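Local atomic coordinates of ethanolamine kinase Pv091845 (PDB entry 2QG7), a protein that probably phosphorylates ethanolamine, the first step of phosphatidylethanolamine synthesis by this route in Plasmodium vivax. Residues L236-I240 and C416-N420; L423-L427 and F438-M443. All coordinates share one frame; numbering follows the deposited sequence.

Contact 1: L236-I240 and C416-N420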
loop_
_atom_site.group_PDB
_atom_site.type_symbol
_atom_site.label_atom_id
_atom_site.label_comp_id
_atom_site.label_asym_id
_atom_site.label_seq_id
_atom_site.Cartn_x
_atom_site.Cartn_y
_atom_site.Cartn_z
ATOM N N LEU D 236 -16.530 -4.331 21.536
ATOM C CA LEU D 236 -16.071 -3.959 20.218
ATOM C C LEU D 236 -16.319 -2.499 19.873
ATOM O O LEU D 236 -15.405 -1.793 19.423
ATOM C CB LEU D 236 -16.705 -4.892 19.169
ATOM C CG LEU D 236 -16.554 -4.714 17.666
ATOM C CD1 LEU D 236 -15.065 -4.581 17.208
ATOM C CD2 LEU D 236 -17.232 -5.891 16.994
ATOM N N TRP D 237 -17.553 -2.055 20.087
ATOM C CA TRP D 237 -17.972 -0.711 19.702
ATOM C C TRP D 237 -17.437 0.340 20.645
ATOM O O TRP D 237 -17.185 1.456 20.245
ATOM C CB TRP D 237 -19.493 -0.644 19.606
ATOM C CG TRP D 237 -20.019 -1.816 18.915
ATOM C CD1 TRP D 237 -20.684 -2.860 19.478
ATOM C CD2 TRP D 237 -19.883 -2.127 17.518
ATOM N NE1 TRP D 237 -21.003 -3.790 18.523
ATOM C CE2 TRP D 237 -20.514 -3.374 17.312
ATOM C CE3 TRP D 237 -19.288 -1.474 16.426
ATOM C CZ2 TRP D 237 -20.581 -3.980 16.064
ATOM C CZ3 TRP D 237 -19.365 -2.065 15.195
ATOM C CH2 TRP D 237 -20.006 -3.308 15.019
ATOM N N ASN D 238 -17.282 -0.025 21.908
ATOM C CA ASN D 238 -16.581 0.799 22.870
ATOM C C ASN D 238 -15.137 1.046 22.443
ATOM O O ASN D 238 -14.600 2.116 22.692
ATOM C CB ASN D 238 -16.586 0.094 24.236
ATOM C CG ASN D 238 -15.954 0.940 25.344
ATOM O OD1 ASN D 238 -16.593 1.864 25.885
ATOM N ND2 ASN D 238 -14.698 0.612 25.698
ATOM N N THR D 239 -14.511 0.038 21.829
ATOM C CA THR D 239 -13.105 0.086 21.416
ATOM C C THR D 239 -12.960 0.888 20.124
ATOM O O THR D 239 -12.089 1.755 20.038
ATOM C CB THR D 239 -12.506 -1.324 21.235
ATOM O OG1 THR D 239 -12.621 -2.033 22.464
ATOM C CG2 THR D 239 -11.047 -1.271 20.880
ATOM N N ILE D 240 -13.825 0.609 19.146
ATOM C CA ILE D 240 -13.844 1.367 17.890
ATOM C C ILE D 240 -14.086 2.861 18.116
ATOM O O ILE D 240 -13.383 3.690 17.558
ATOM C CB ILE D 240 -14.855 0.788 16.856
ATOM C CG1 ILE D 240 -14.490 -0.645 16.507
ATOM C CG2 ILE D 240 -14.865 1.630 15.574
ATOM C CD1 ILE D 240 -15.450 -1.274 15.523
ATOM N N CYS D 416 -15.956 -3.947 9.527
ATOM C CA CYS D 416 -15.782 -3.604 10.943
ATOM C C CYS D 416 -14.302 -3.834 11.427
ATOM O O CYS D 416 -13.705 -3.041 12.150
ATOM C CB CYS D 416 -16.768 -4.468 11.750
ATOM S SG CYS D 416 -16.730 -4.089 13.468
ATOM N N SER D 417 -13.749 -4.959 11.017
ATOM C CA SER D 417 -12.366 -5.299 11.236
ATOM C C SER D 417 -11.389 -4.313 10.525
ATOM O O SER D 417 -10.372 -3.944 11.095
ATOM C CB SER D 417 -12.165 -6.716 10.694
ATOM O OG SER D 417 -10.809 -7.050 10.669
ATOM N N HIS D 418 -11.715 -3.882 9.299
ATOM C CA HIS D 418 -10.963 -2.806 8.626
ATOM C C HIS D 418 -10.930 -1.473 9.381
ATOM O O HIS D 418 -9.889 -0.845 9.494
ATOM C CB HIS D 418 -11.506 -2.573 7.211
ATOM C CG HIS D 418 -11.285 -3.717 6.292
ATOM N ND1 HIS D 418 -10.066 -4.358 6.187
ATOM C CD2 HIS D 418 -12.120 -4.340 5.426
ATOM C CE1 HIS D 418 -10.149 -5.319 5.278
ATOM N NE2 HIS D 418 -11.386 -5.328 4.800
ATOM N N ILE D 419 -12.080 -1.027 9.861
ATOM C CA ILE D 419 -12.155 0.209 10.586
ATOM C C ILE D 419 -11.410 0.142 11.903
ATOM O O ILE D 419 -10.660 1.057 12.255
ATOM C CB ILE D 419 -13.632 0.653 10.772
ATOM C CG1 ILE D 419 -14.244 0.932 9.388
ATOM C CG2 ILE D 419 -13.714 1.868 11.686
ATOM C CD1 ILE D 419 -15.792 1.134 9.341
ATOM N N ASN D 420 -11.611 -0.943 12.634
ATOM C CA ASN D 420 -10.914 -1.172 13.895
ATOM C C ASN D 420 -9.393 -1.082 13.748
ATOM O O ASN D 420 -8.732 -0.379 14.510
ATOM C CB ASN D 420 -11.324 -2.542 14.503
ATOM C CG ASN D 420 -10.718 -2.773 15.881
ATOM O OD1 ASN D 420 -11.142 -2.182 16.870
ATOM N ND2 ASN D 420 -9.695 -3.612 15.941
#
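The sulfur of Cys416 is met by three side chains of 236-240, while its own bond out of the 413-430 helix points toward that segment. Trp237 reaches it with the CZ3-CH2 side of its six-membered ring, both atoms 3.7 Å from Cys416 SG. The sulfur lies obliquely to this ring, 49° off the ring normal and 4.5 Å from SG to the centroid, a cysteine sulfur-aromatic contact. Ile240 comes in with its chain end, CD1 at 3.7 Å from Cys416 SG, and the branched tip of Leu236 closes in with CD2 at 4.0 Å from the same SG. Leu236 CG also sits over the centre of one face of the indole, whose NE1 hydrogen-bonds to Glu359. One turn on from Leu236, Ile240 meets two more residues with its other atoms. Its CG2 branch meets CG2 of Ile419 at 4.1 Å, the two side chains crossing at about a right angle, and its CG1 lies 3.7 Å from Asn420 OD1. With CG anti to its own N (chi1 -175°), Asn420 carries this oxygen across to Ile240 and to the methyl of Thr239. No hydrogen bond joins the segments. The segment axes come no closer than 10.8 Å, at 39° to each other, and helix 269-284 adds Ile276 against Ile240 and Val279 against Cys416: largely apolar helix packing in the helical lobe of a protein-kinase-like fold.

Contact 2: L423-L427 and F438-M443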
loop_
_atom_site.group_PDB
_atom_site.type_symbol
_atom_site.label_atom_id
_atom_site.label_comp_id
_atom_site.label_asym_id
_atom_site.label_seq_id
_atom_site.Cartn_x
_atom_site.Cartn_y
_atom_site.Cartn_z
ATOM N N LEU D 423 -7.943 2.464 12.568
ATOM C CA LEU D 423 -7.875 3.521 13.546
ATOM C C LEU D 423 -6.829 3.200 14.577
ATOM O O LEU D 423 -6.158 4.100 15.064
ATOM C CB LEU D 423 -9.211 3.713 14.236
ATOM C CG LEU D 423 -10.467 4.097 13.466
ATOM C CD1 LEU D 423 -11.682 4.048 14.394
ATOM C CD2 LEU D 423 -10.319 5.443 12.719
ATOM N N TRP D 424 -6.690 1.927 14.928
ATOM C CA TRP D 424 -5.622 1.495 15.809
ATOM C C TRP D 424 -4.257 1.855 15.233
ATOM O O TRP D 424 -3.398 2.405 15.918
ATOM C CB TRP D 424 -5.703 -0.033 16.012
ATOM C CG TRP D 424 -4.599 -0.594 16.826
ATOM C CD1 TRP D 424 -4.534 -0.653 18.194
ATOM C CD2 TRP D 424 -3.370 -1.155 16.333
ATOM N NE1 TRP D 424 -3.349 -1.253 18.581
ATOM C CE2 TRP D 424 -2.607 -1.549 17.464
ATOM C CE3 TRP D 424 -2.833 -1.353 15.047
ATOM C CZ2 TRP D 424 -1.335 -2.123 17.348
ATOM C CZ3 TRP D 424 -1.595 -1.905 14.925
ATOM C CH2 TRP D 424 -0.852 -2.328 16.089
ATOM N N SER D 425 -4.054 1.500 13.975
ATOM C CA SER D 425 -2.777 1.749 13.307
ATOM C C SER D 425 -2.431 3.234 13.152
ATOM O O SER D 425 -1.297 3.639 13.325
ATOM C CB SER D 425 -2.739 1.061 11.963
ATOM O OG SER D 425 -1.383 0.983 11.557
ATOM N N LEU D 426 -3.428 4.038 12.851
ATOM C CA LEU D 426 -3.228 5.472 12.790
ATOM C C LEU D 426 -2.832 6.045 14.158
ATOM O O LEU D 426 -1.945 6.921 14.226
ATOM C CB LEU D 426 -4.469 6.179 12.232
ATOM C CG LEU D 426 -4.692 6.066 10.726
ATOM C CD1 LEU D 426 -6.015 6.758 10.315
ATOM C CD2 LEU D 426 -3.510 6.633 9.887
ATOM N N LEU D 427 -3.493 5.588 15.232
ATOM C CA LEU D 427 -3.184 6.018 16.605
ATOM C C LEU D 427 -1.785 5.675 17.021
ATOM O O LEU D 427 -1.152 6.419 17.729
ATOM C CB LEU D 427 -4.119 5.352 17.608
ATOM C CG LEU D 427 -5.289 6.115 18.222
ATOM C CD1 LEU D 427 -6.060 5.119 19.146
ATOM C CD2 LEU D 427 -4.786 7.312 19.016
ATOM N N PHE D 438 2.895 2.185 10.314
ATOM C CA PHE D 438 1.568 2.396 10.852
ATOM C C PHE D 438 0.609 3.262 10.029
ATOM O O PHE D 438 -0.567 2.914 9.906
ATOM C CB PHE D 438 1.669 2.959 12.261
ATOM C CG PHE D 438 2.176 1.970 13.279
ATOM C CD1 PHE D 438 3.419 2.146 13.891
ATOM C CD2 PHE D 438 1.408 0.861 13.652
ATOM C CE1 PHE D 438 3.904 1.222 14.862
ATOM C CE2 PHE D 438 1.876 -0.069 14.606
ATOM C CZ PHE D 438 3.137 0.116 15.214
ATOM N N ILE D 439 1.078 4.393 9.500
ATOM C CA ILE D 439 0.214 5.333 8.755
ATOM C C ILE D 439 -0.328 4.728 7.459
ATOM O O ILE D 439 -1.516 4.823 7.180
ATOM C CB ILE D 439 0.973 6.638 8.396
ATOM C CG1 ILE D 439 1.567 7.296 9.658
ATOM C CG2 ILE D 439 0.093 7.576 7.533
ATOM C CD1 ILE D 439 0.562 7.681 10.738
ATOM N N ASN D 440 0.566 4.146 6.666
ATOM C CA ASN D 440 0.228 3.546 5.428
ATOM C C ASN D 440 -0.624 2.289 5.632
ATOM O O ASN D 440 -1.554 2.024 4.843
ATOM C CB ASN D 440 1.514 3.177 4.660
ATOM C CG ASN D 440 2.030 4.327 3.781
ATOM O OD1 ASN D 440 3.183 4.763 3.902
ATOM N ND2 ASN D 440 1.169 4.819 2.899
ATOM N N TYR D 441 -0.276 1.506 6.662
ATOM C CA TYR D 441 -1.037 0.317 6.967
ATOM C C TYR D 441 -2.421 0.714 7.430
ATOM O O TYR D 441 -3.372 0.075 7.022
ATOM C CB TYR D 441 -0.354 -0.578 8.020
ATOM C CG TYR D 441 -1.172 -1.793 8.385
ATOM C CD1 TYR D 441 -1.229 -2.895 7.533
ATOM C CD2 TYR D 441 -1.904 -1.839 9.582
ATOM C CE1 TYR D 441 -1.974 -4.003 7.860
ATOM C CE2 TYR D 441 -2.662 -2.954 9.906
ATOM C CZ TYR D 441 -2.679 -4.037 9.051
ATOM O OH TYR D 441 -3.438 -5.167 9.368
ATOM N N GLY D 442 -2.509 1.755 8.254
ATOM C CA GLY D 442 -3.785 2.320 8.742
ATOM C C GLY D 442 -4.706 2.807 7.645
ATOM O O GLY D 442 -5.925 2.564 7.665
ATOM N N MET D 443 -4.119 3.479 6.656
ATOM C CA MET D 443 -4.829 4.074 5.526
ATOM C C MET D 443 -5.271 3.028 4.551
ATOM O O MET D 443 -6.317 3.164 3.972
ATOM C CB MET D 443 -3.946 5.122 4.800
ATOM C CG MET D 443 -3.685 6.374 5.608
ATOM S SD MET D 443 -5.241 7.203 6.094
ATOM C CE MET D 443 -5.902 7.721 4.495
#
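Two consecutive helices, 413-430 and 438-448, pack here as a buried antiparallel pair near the C-terminal end of the chain, with their segment axes only 7.5 Å apart at the closest. The close point is Ser425 against Gly442, whose CA atoms are 4.7 Å apart. Ser425 CB sits 3.6 Å from Gly442 CA, directly against the backbone of a residue that has no side chain to hold the helices apart. The hydroxyl of Ser425, swung anti to its backbone N (chi1 -162°), donates to the carbonyl of Phe438, with OG and O 2.7 Å apart. It meets a lone pair in the carbonyl plane, at a C=O...OG angle of 116°. The same oxygen takes the intrahelical bond from Gly442 N, so two donors hold it and the serine adds its grip without displacing the helical one. The arrangement is an alpha-alpha hairpin, the chain turning back through a short connection between the helices. Beside the hydroxyl stand two aromatic edges: Phe438 CD2 and Tyr441 CD2 both approach Ser425 OG near their ring planes, while the phenol OH of Tyr441 bonds to Arg445. On one flank Phe438 turns an edge toward the face of Trp424 in an offset edge-to-face pair, planes at 71°, with CE2 3.8 Å from Trp424 CH2. On another flank Leu426 extends its CD2 methyl to 3.8 Å from the carbonyl O of Ile439, and the same methyl lies 4.2 Å from the sulfur SD of Met443. Ile439 and Met443 pack in turn on Ile263 of their own chain and on Thr447 of the second subunit.

In the fold
Contacts 1 and 2 follow each other along helix 413-430, which supplies 416-420 to the first and 423-427 to the second; their centres are about 13 Å apart. They meet directly where Leu423 CD1 packs 3.6 Å from the carbonyl O of Ile240. Helix 236-251 continues past contact 1 along the same helix, bringing Tyr243 and Leu247 against Leu423 and Leu427, while 438-443 packs on the Ser425 and Leu426 side. Arg445 bridges helix 413-430 and Tyr441, its NE hydrogen-bonded to ND1 of His418, which lies outside the contact 1 interface, and its NH2 to Tyr441 OH. Contact 1 is internal to its chain, whereas contact 2 borders the second subunit.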